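Local coordinates for protein predicted sugar phosphatases of the HAD superfamily (Cytophaga hutchinsonii, PDB 2HX1) that probably hydrolyses phosphate esters, perhaps sugar phosphates, with the help of a bound magnesium ion, at residues A[18-21]-A[22-26]; A[209-212]-A[213-216]; A[232-235]-A[236-239]. All blocks are in the same frame, centred on the assembly; numbering follows the deposited sequence.

Contact 1: residues A[18-21]-A[22-26]; sequences FFDA and FGVLK. With MG (magnesium ion), chain E.
The backbone turns sharply after strand 16-19, and the carbonyl of A21 receives the amides of V24 and L25 together, with K26 N adding a weak third bond. The turn belongs to the first sequence motif of the HAD fold, the loop at the end of a central strand of a Rossmann-like parallel sheet, and it illustrates how one oxygen can shape a metal-binding loop. The bond from L25 N to A21 O is short, at 2.8 Å, and almost straight (170°), lying in the carbonyl plane. V24 N reaches the same oxygen from a tilted position, at 3.1 Å. G23, with a positive phi of 89°, lets the chain double back here.

The side chain of D20 has its CG anti to the backbone N (chi1 174°), carrying the carboxylate to the magnesium ion, which OD2 binds at 2.0 Å. The turn brings the backbone O of F22, two residues on, round to the same ion, also at 2.0 Å, so the shared metal holds D20 OD2 and F22 O side by side without a hydrogen bond. D233 OD1 and three waters complete the shell. The other oxygen of D20, OD1, forms a salt bridge with K204; D20 occupies the position of the nucleophilic aspartate of HAD phosphatases and probably plays that part. V24 flanks the carboxylate, its CG2 lying 3.6 Å from D20 OD2.

Away from the metal, the F19 ring and L25 side chain cross at about a right angle, CD1 of F19 meeting CD2 of L25 at 4.0 Å; helix 35-44 covers both. Water 1, itself a magnesium ligand, donates to D20 OD1 at 2.7 Å.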
ATOM      1  N   PHE A  18      -8.952  30.696  -7.867  1.00 21.31           N
ATOM      2  CA  PHE A  18      -9.691  29.469  -7.553  1.00 22.41           C
ATOM      3  C   PHE A  18      -9.534  29.171  -6.056  1.00 22.36           C
ATOM      4  O   PHE A  18      -8.427  29.055  -5.568  1.00 19.65           O
ATOM      5  CB  PHE A  18      -9.196  28.237  -8.344  1.00 23.39           C
ATOM      6  CG  PHE A  18      -9.304  28.355  -9.857  1.00 23.13           C
ATOM      7  CD1 PHE A  18     -10.006  29.367 -10.476  1.00 20.76           C
ATOM      8  CD2 PHE A  18      -8.734  27.382 -10.665  1.00 27.11           C
ATOM      9  CE1 PHE A  18     -10.096  29.434 -11.863  1.00 22.71           C
ATOM     10  CE2 PHE A  18      -8.804  27.476 -12.052  1.00 17.16           C
ATOM     11  CZ  PHE A  18      -9.507  28.481 -12.633  1.00 22.00           C
ATOM     12  N   PHE A  19     -10.664  29.093  -5.349  1.00 20.71           N
ATOM     13  CA  PHE A  19     -10.686  28.826  -3.924  1.00 21.37           C
ATOM     14  C   PHE A  19     -11.171  27.392  -3.669  1.00 20.30           C
ATOM     15  O   PHE A  19     -12.223  27.036  -4.144  1.00 19.44           O
ATOM     16  CB  PHE A  19     -11.664  29.771  -3.219  1.00 22.61           C
ATOM     17  CG  PHE A  19     -11.181  31.205  -3.072  1.00 23.43           C
ATOM     18  CD1 PHE A  19     -10.238  31.549  -2.122  1.00 25.17           C
ATOM     19  CD2 PHE A  19     -11.710  32.199  -3.845  1.00 18.94           C
ATOM     20  CE1 PHE A  19      -9.822  32.840  -1.972  1.00 27.83           C
ATOM     21  CE2 PHE A  19     -11.284  33.499  -3.701  1.00 25.83           C
ATOM     22  CZ  PHE A  19     -10.376  33.823  -2.752  1.00 26.84           C
ATOM     23  N   ASP A  20     -10.388  26.577  -2.961  1.00 19.48           N
ATOM     24  CA  ASP A  20     -10.925  25.432  -2.238  1.00 22.20           C
ATOM     25  C   ASP A  20     -11.844  25.990  -1.133  1.00 22.99           C
ATOM     26  O   ASP A  20     -11.640  27.131  -0.704  1.00 21.96           O
ATOM     27  CB  ASP A  20      -9.782  24.603  -1.638  1.00 24.13           C
ATOM     28  CG  ASP A  20     -10.268  23.471  -0.753  1.00 22.83           C
ATOM     29  OD1 ASP A  20     -11.215  22.768  -1.133  1.00 22.32           O
ATOM     30  OD2 ASP A  20      -9.693  23.287   0.337  1.00 22.89           O
ATOM     31  N   ALA A  21     -12.854  25.227  -0.695  1.00 22.57           N
ATOM     32  CA  ALA A  21     -13.813  25.746   0.301  1.00 23.56           C
ATOM     33  C   ALA A  21     -13.372  25.329   1.704  1.00 23.95           C
ATOM     34  O   ALA A  21     -12.925  26.168   2.457  1.00 23.83           O
ATOM     35  CB  ALA A  21     -15.234  25.320   0.013  1.00 22.99           C
ATOM     36  N   PHE A  22     -13.423  24.040   2.033  1.00 23.89           N
ATOM     37  CA  PHE A  22     -13.137  23.606   3.397  1.00 24.84           C
ATOM     38  C   PHE A  22     -11.649  23.739   3.740  1.00 24.50           C
ATOM     39  O   PHE A  22     -10.769  23.309   2.970  1.00 23.99           O
ATOM     40  CB  PHE A  22     -13.660  22.187   3.670  1.00 26.48           C
ATOM     41  CG  PHE A  22     -15.124  22.134   4.033  1.00 29.61           C
ATOM     42  CD1 PHE A  22     -15.550  22.451   5.316  1.00 37.17           C
ATOM     43  CD2 PHE A  22     -16.086  21.752   3.092  1.00 39.87           C
ATOM     44  CE1 PHE A  22     -16.920  22.404   5.654  1.00 39.28           C
ATOM     45  CE2 PHE A  22     -17.450  21.697   3.428  1.00 37.78           C
ATOM     46  CZ  PHE A  22     -17.859  22.015   4.710  1.00 35.70           C
ATOM     47  N   GLY A  23     -11.395  24.373   4.880  1.00 21.90           N
ATOM     48  CA  GLY A  23     -10.055  24.686   5.361  1.00 21.76           C
ATOM     49  C   GLY A  23      -9.506  26.009   4.899  1.00 22.55           C
ATOM     50  O   GLY A  23      -8.391  26.396   5.296  1.00 24.25           O
ATOM     51  N   VAL A  24     -10.277  26.683   4.055  1.00 22.33           N
ATOM     52  CA  VAL A  24      -9.877  27.916   3.384  1.00 22.58           C
ATOM     53  C   VAL A  24     -10.932  29.020   3.584  1.00 22.43           C
ATOM     54  O   VAL A  24     -10.610  30.121   4.028  1.00 23.44           O
ATOM     55  CB  VAL A  24      -9.685  27.653   1.878  1.00 20.72           C
ATOM     56  CG1 VAL A  24      -9.266  28.923   1.133  1.00 15.32           C
ATOM     57  CG2 VAL A  24      -8.649  26.505   1.655  1.00 24.06           C
ATOM     58  N   LEU A  25     -12.175  28.733   3.233  1.00 23.73           N
ATOM     59  CA  LEU A  25     -13.275  29.696   3.363  1.00 25.53           C
ATOM     60  C   LEU A  25     -14.120  29.412   4.593  1.00 28.67           C
ATOM     61  O   LEU A  25     -14.736  30.319   5.153  1.00 28.35           O
ATOM     62  CB  LEU A  25     -14.201  29.650   2.150  1.00 22.44           C
ATOM     63  CG  LEU A  25     -13.634  29.986   0.774  1.00 24.62           C
ATOM     64  CD1 LEU A  25     -14.754  29.879  -0.262  1.00 16.91           C
ATOM     65  CD2 LEU A  25     -12.974  31.353   0.756  1.00 15.43           C
ATOM     66  N   LYS A  26     -14.165  28.147   4.990  1.00 30.79           N
ATOM     67  CA  LYS A  26     -15.007  27.714   6.097  1.00 32.98           C
ATOM     68  C   LYS A  26     -14.431  26.454   6.726  1.00 33.08           C
ATOM     69  O   LYS A  26     -13.567  25.799   6.133  1.00 29.89           O
ATOM     70  CB  LYS A  26     -16.446  27.497   5.618  1.00 32.21           C
ATOM     71  CG  LYS A  26     -16.613  26.418   4.561  1.00 34.49           C
ATOM     72  CD  LYS A  26     -18.082  26.304   4.156  1.00 36.05           C
ATOM     73  CE  LYS A  26     -18.316  25.200   3.150  1.00 44.68           C
ATOM     74  NZ  LYS A  26     -19.765  24.886   2.982  1.00 48.41           N
TER
HETATM   75 MG    MG E 300      -9.617  22.072   1.880  1.00 20.52          MG
HETATM   76  O   HOH W   1     -11.333  21.247   1.116  1.00 16.52           O
HETATM   77  O   HOH W   2      -8.471  20.858   0.525  1.00 20.67           O
HETATM   78  O   HOH W   3      -9.654  20.812   3.429  1.00 20.47           O

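Contact 2: residues A[209-212]-A[213-216]; sequences MFMF and AYDM
F212 and M216, one helical turn apart, lie side by side and point the same way, the selenium of the selenomethionine M216 resting obliquely against the ring, 4.3 Å from its centroid. SE of M216 is 3.8 Å from both CE2 and CZ of F212. A second Met-aromatic pair, three residues apart, is built differently: SE of the selenomethionine M211 comes to the edge of the Y214 ring, almost in its plane, with CD2 of Y214 at 4.1 Å. The M211 chain leaves with CG anti to the backbone N (chi1 -176°) and then bends twice, bringing SE to that edge.

Both pairs ride on helix 208-218, which packs against the parallel sheet of the Rossmann-like HAD core. Its i to i+4 bonds set the spacing, Y214 N to F210 O being the shortest at 2.8 Å. Water 4 bridges the turn, donating to F212 O and, at 2.9 Å, to D215 OD2.

Toward the sheet, M209 and F210 meet V52, A213 meets Y50 and I81, M216 also touches Y50, and F210 reaches M230. Farther out, M211 packs on M211 of a neighbouring subunit.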
HETATM    1  N   MSE A 209     -11.860  20.157 -13.809  1.00 21.88           N
HETATM    2  CA  MSE A 209     -12.616  21.305 -13.302  1.00 22.64           C
HETATM    3  C   MSE A 209     -11.893  22.611 -13.623  1.00 24.45           C
HETATM    4  O   MSE A 209     -12.545  23.626 -14.042  1.00 24.93           O
HETATM    5  CB  MSE A 209     -12.870  21.194 -11.814  1.00 21.09           C
HETATM    6  CG  MSE A 209     -13.974  20.211 -11.452  1.00 26.63           C
HETATM    7 SE   MSE A 209     -14.279  20.204  -9.529  0.70 22.99          SE
HETATM    8  CE  MSE A 209     -12.555  19.678  -8.811  1.00 20.94           C
ATOM      9  N   PHE A 210     -10.564  22.571 -13.431  1.00 21.98           N
ATOM     10  CA  PHE A 210      -9.685  23.689 -13.760  1.00 22.99           C
ATOM     11  C   PHE A 210      -9.857  24.038 -15.221  1.00 21.99           C
ATOM     12  O   PHE A 210      -9.984  25.189 -15.570  1.00 25.37           O
ATOM     13  CB  PHE A 210      -8.200  23.352 -13.545  1.00 21.77           C
ATOM     14  CG  PHE A 210      -7.803  23.066 -12.110  1.00 22.43           C
ATOM     15  CD1 PHE A 210      -8.428  23.669 -11.041  1.00 24.60           C
ATOM     16  CD2 PHE A 210      -6.762  22.186 -11.851  1.00 25.27           C
ATOM     17  CE1 PHE A 210      -8.018  23.397  -9.727  1.00 29.88           C
ATOM     18  CE2 PHE A 210      -6.363  21.900 -10.565  1.00 26.57           C
ATOM     19  CZ  PHE A 210      -6.988  22.511  -9.490  1.00 25.92           C
HETATM   20  N   MSE A 211      -9.853  23.036 -16.079  1.00 22.95           N
HETATM   21  CA  MSE A 211      -9.951  23.267 -17.511  1.00 24.31           C
HETATM   22  C   MSE A 211     -11.296  23.924 -17.901  1.00 26.57           C
HETATM   23  O   MSE A 211     -11.370  24.759 -18.801  1.00 28.53           O
HETATM   24  CB  MSE A 211      -9.748  21.939 -18.244  1.00 24.49           C
HETATM   25  CG  MSE A 211      -9.727  22.073 -19.748  1.00 32.95           C
HETATM   26 SE   MSE A 211      -8.425  23.428 -20.481  0.70 42.38          SE
HETATM   27  CE  MSE A 211      -6.697  22.394 -20.671  1.00 43.16           C
ATOM     28  N   PHE A 212     -12.357  23.516 -17.222  1.00 26.74           N
ATOM     29  CA  PHE A 212     -13.690  24.076 -17.432  1.00 25.24           C
ATOM     30  C   PHE A 212     -13.731  25.578 -17.082  1.00 23.87           C
ATOM     31  O   PHE A 212     -14.195  26.400 -17.871  1.00 20.54           O
ATOM     32  CB  PHE A 212     -14.716  23.257 -16.616  1.00 26.82           C
ATOM     33  CG  PHE A 212     -16.097  23.797 -16.695  1.00 30.01           C
ATOM     34  CD1 PHE A 212     -16.849  23.625 -17.834  1.00 37.38           C
ATOM     35  CD2 PHE A 212     -16.626  24.529 -15.647  1.00 36.50           C
ATOM     36  CE1 PHE A 212     -18.130  24.152 -17.913  1.00 37.82           C
ATOM     37  CE2 PHE A 212     -17.888  25.080 -15.726  1.00 33.39           C
ATOM     38  CZ  PHE A 212     -18.646  24.889 -16.842  1.00 36.69           C
ATOM     39  N   ALA A 213     -13.179  25.926 -15.921  1.00 23.48           N
ATOM     40  CA  ALA A 213     -13.106  27.310 -15.459  1.00 22.62           C
ATOM     41  C   ALA A 213     -12.201  28.110 -16.387  1.00 25.16           C
ATOM     42  O   ALA A 213     -12.531  29.230 -16.775  1.00 25.32           O
ATOM     43  CB  ALA A 213     -12.566  27.385 -14.024  1.00 20.08           C
ATOM     44  N   TYR A 214     -11.056  27.535 -16.729  1.00 24.24           N
ATOM     45  CA  TYR A 214     -10.081  28.220 -17.580  1.00 25.28           C
ATOM     46  C   TYR A 214     -10.700  28.544 -18.931  1.00 25.16           C
ATOM     47  O   TYR A 214     -10.572  29.655 -19.433  1.00 21.91           O
ATOM     48  CB  TYR A 214      -8.846  27.343 -17.769  1.00 26.51           C
ATOM     49  CG  TYR A 214      -7.712  27.930 -18.615  1.00 28.84           C
ATOM     50  CD1 TYR A 214      -7.184  29.199 -18.360  1.00 32.51           C
ATOM     51  CD2 TYR A 214      -7.142  27.187 -19.632  1.00 33.69           C
ATOM     52  CE1 TYR A 214      -6.142  29.709 -19.113  1.00 32.97           C
ATOM     53  CE2 TYR A 214      -6.094  27.689 -20.404  1.00 35.64           C
ATOM     54  CZ  TYR A 214      -5.595  28.954 -20.146  1.00 38.04           C
ATOM     55  OH  TYR A 214      -4.545  29.429 -20.931  1.00 36.81           O
ATOM     56  N   ASP A 215     -11.341  27.552 -19.531  1.00 23.62           N
ATOM     57  CA  ASP A 215     -11.988  27.754 -20.828  1.00 27.41           C
ATOM     58  C   ASP A 215     -13.037  28.890 -20.758  1.00 26.95           C
ATOM     59  O   ASP A 215     -13.148  29.677 -21.680  1.00 26.00           O
ATOM     60  CB  ASP A 215     -12.663  26.452 -21.288  1.00 29.88           C
ATOM     61  CG  ASP A 215     -13.223  26.559 -22.674  1.00 39.30           C
ATOM     62  OD1 ASP A 215     -12.441  26.881 -23.602  1.00 43.07           O
ATOM     63  OD2 ASP A 215     -14.441  26.331 -22.834  1.00 48.56           O
HETATM   64  N   MSE A 216     -13.807  28.970 -19.670  1.00 25.18           N
HETATM   65  CA  MSE A 216     -14.767  30.058 -19.523  1.00 27.28           C
HETATM   66  C   MSE A 216     -14.063  31.402 -19.454  1.00 25.26           C
HETATM   67  O   MSE A 216     -14.507  32.367 -20.048  1.00 25.07           O
HETATM   68  CB  MSE A 216     -15.651  29.851 -18.301  1.00 26.34           C
HETATM   69  CG  MSE A 216     -16.629  28.704 -18.526  1.00 33.58           C
HETATM   70 SE   MSE A 216     -17.985  28.615 -17.186  0.70 35.41          SE
HETATM   71  CE  MSE A 216     -19.161  30.226 -17.793  1.00 56.80           C
TER
HETATM   72  O   HOH W   4     -15.987  25.997 -20.403  1.00 29.96           O

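Contact 3: residues A[232-235]-A[236-239]; sequences GDTL and HTDI. With MG (magnesium ion), chain E.
One face of the H236 imidazole is met by CG2 of T234, offset toward the rim, in a CH-pi contact at the start of helix 235-245. The segments together spell the GDxxxxD pattern of HAD motif IV, from G232 and D233 to D238, a good example of a loop and a helix start sharing one metal site. CG2 of T234 stands 3.5 Å from the centroid of the H236 ring, 23° off its normal, and NE2 is the nearest ring atom. With chi1 of T234 at -54°, CG2 lies opposite the backbone N and OG1 beside it, which presents the methyl to H236 and leaves OG1 to water 2 and N256.

T237 follows, placing OG1 3.3 Å from CG2 of T234, so that the threonine methyl is bordered by both the ring and this hydroxyl.

D238 ties the loop to the helix through OD2. This atom accepts T234 N at 3.3 Å (148°), on the anti side of the carboxylate, and more weakly D233 N. It also accepts a hydrogen bond from water 2 at 2.7 Å. That water binds magnesium, making D238 a second-shell residue, while D233 OD1 binds the ion directly at 2.1 Å. Outside partners steady the set: K204 pairs with D238 OD1, and N256 bonds D233 OD2. At the backbone, D238 N bonds weakly to T234 O.

I239 N also reaches T234 O, weakly, closing a wider pi-type turn. CG1 of I239 packs 4.1 Å from CD2 of L235, along the helix, and the end atom CD1 of I239 stops 4.1 Å from the carbonyl O of G232.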
ATOM      1  N   GLY A 232      -5.504  26.761  -1.516  1.00 18.04           N
ATOM      2  CA  GLY A 232      -5.944  25.570  -0.782  1.00 19.12           C
ATOM      3  C   GLY A 232      -5.172  25.257   0.482  1.00 20.87           C
ATOM      4  O   GLY A 232      -4.095  25.818   0.719  1.00 19.43           O
ATOM      5  N   ASP A 233      -5.732  24.351   1.281  1.00 20.93           N
ATOM      6  CA  ASP A 233      -5.102  23.923   2.540  1.00 21.75           C
ATOM      7  C   ASP A 233      -4.473  22.542   2.484  1.00 21.22           C
ATOM      8  O   ASP A 233      -3.817  22.130   3.443  1.00 23.28           O
ATOM      9  CB  ASP A 233      -6.096  23.985   3.701  1.00 18.56           C
ATOM     10  CG  ASP A 233      -7.251  23.021   3.519  1.00 24.87           C
ATOM     11  OD1 ASP A 233      -7.845  23.033   2.415  1.00 18.94           O
ATOM     12  OD2 ASP A 233      -7.549  22.238   4.459  1.00 18.96           O
ATOM     13  N   THR A 234      -4.640  21.838   1.368  1.00 22.47           N
ATOM     14  CA  THR A 234      -4.209  20.443   1.230  1.00 22.99           C
ATOM     15  C   THR A 234      -3.256  20.267   0.063  1.00 24.64           C
ATOM     16  O   THR A 234      -3.602  20.614  -1.072  1.00 21.34           O
ATOM     17  CB  THR A 234      -5.435  19.546   1.041  1.00 23.17           C
ATOM     18  OG1 THR A 234      -6.341  19.785   2.122  1.00 25.72           O
ATOM     19  CG2 THR A 234      -5.047  18.036   1.008  1.00 23.61           C
ATOM     20  N   LEU A 235      -2.057  19.755   0.355  1.00 24.84           N
ATOM     21  CA  LEU A 235      -0.983  19.639  -0.649  1.00 26.01           C
ATOM     22  C   LEU A 235      -1.331  18.680  -1.807  1.00 25.99           C
ATOM     23  O   LEU A 235      -1.167  18.980  -2.991  1.00 24.38           O
ATOM     24  CB  LEU A 235       0.333  19.198   0.028  1.00 25.65           C
ATOM     25  CG  LEU A 235       0.994  20.299   0.874  1.00 21.41           C
ATOM     26  CD1 LEU A 235       1.950  19.760   1.919  1.00 24.96           C
ATOM     27  CD2 LEU A 235       1.735  21.362   0.038  1.00 17.95           C
ATOM     28  N   HIS A 236      -1.822  17.518  -1.445  1.00 25.45           N
ATOM     29  CA  HIS A 236      -1.926  16.438  -2.392  1.00 27.56           C
ATOM     30  C   HIS A 236      -3.169  16.564  -3.257  1.00 26.55           C
ATOM     31  O   HIS A 236      -3.303  15.801  -4.201  1.00 29.34           O
ATOM     32  CB  HIS A 236      -1.897  15.070  -1.678  1.00 28.64           C
ATOM     33  CG  HIS A 236      -2.742  15.018  -0.448  1.00 38.18           C
ATOM     34  ND1 HIS A 236      -4.021  14.501  -0.445  1.00 45.17           N
ATOM     35  CD2 HIS A 236      -2.502  15.452   0.817  1.00 41.16           C
ATOM     36  CE1 HIS A 236      -4.529  14.604   0.773  1.00 45.74           C
ATOM     37  NE2 HIS A 236      -3.628  15.178   1.557  1.00 46.33           N
ATOM     38  N   THR A 237      -4.062  17.523  -2.965  1.00 24.60           N
ATOM     39  CA  THR A 237      -5.220  17.763  -3.817  1.00 20.85           C
ATOM     40  C   THR A 237      -5.175  19.174  -4.492  1.00 20.76           C
ATOM     41  O   THR A 237      -5.002  19.316  -5.730  1.00 20.72           O
ATOM     42  CB  THR A 237      -6.577  17.591  -3.027  1.00 21.91           C
ATOM     43  OG1 THR A 237      -6.607  18.475  -1.908  1.00 21.22           O
ATOM     44  CG2 THR A 237      -6.781  16.172  -2.487  1.00 18.80           C
ATOM     45  N   ASP A 238      -5.310  20.217  -3.684  1.00 18.89           N
ATOM     46  CA  ASP A 238      -5.281  21.600  -4.180  1.00 20.05           C
ATOM     47  C   ASP A 238      -3.948  22.028  -4.815  1.00 20.53           C
ATOM     48  O   ASP A 238      -3.936  22.574  -5.916  1.00 22.63           O
ATOM     49  CB  ASP A 238      -5.611  22.577  -3.050  1.00 21.93           C
ATOM     50  CG  ASP A 238      -6.864  22.193  -2.301  1.00 21.96           C
ATOM     51  OD1 ASP A 238      -7.867  21.811  -2.959  1.00 24.87           O
ATOM     52  OD2 ASP A 238      -6.827  22.231  -1.054  1.00 25.32           O
ATOM     53  N   ILE A 239      -2.847  21.814  -4.112  1.00 20.19           N
ATOM     54  CA  ILE A 239      -1.560  22.375  -4.506  1.00 19.50           C
ATOM     55  C   ILE A 239      -0.969  21.535  -5.615  1.00 20.32           C
ATOM     56  O   ILE A 239      -0.550  22.077  -6.624  1.00 20.61           O
ATOM     57  CB  ILE A 239      -0.574  22.463  -3.333  1.00 20.56           C
ATOM     58  CG1 ILE A 239      -1.230  23.156  -2.119  1.00 25.60           C
ATOM     59  CG2 ILE A 239       0.700  23.205  -3.770  1.00 18.58           C
ATOM     60  CD1 ILE A 239      -1.865  24.517  -2.420  1.00 18.10           C
TER
HETATM   61 MG    MG E 300      -9.617  22.072   1.880  1.00 20.52          MG
HETATM   62  O   HOH W   3      -9.654  20.812   3.429  1.00 20.47           O
HETATM   63  O   HOH W   2      -8.471  20.858   0.525  1.00 20.67           O
HETATM   64  O   HOH W   1     -11.333  21.247   1.116  1.00 16.52           O

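How the contacts relate
Contacts 1 and 3 are buried and share the magnesium site: they sit at the ends of adjacent strands, 16-19 and 228-232, with centres about 10 Å apart. D20 OD2, F22 O and D233 OD1 occupy one face of the metal's octahedron, each opposite a water. Contacts 1 and 3 are dominated by metal-bound oxygens, carboxylates and backbone amides, with apolar packing behind them, K204 pairing with D20 and D238 alike. Contact 2 is a partly buried helix flank with selenium-aromatic pairs and no metal ligand. The centres of contacts 1 and 2 are about 18 Å apart, yet they meet on the sheet, where F18 CZ lies 3.5 Å from A213 CB. Contact 3 does not touch contact 2.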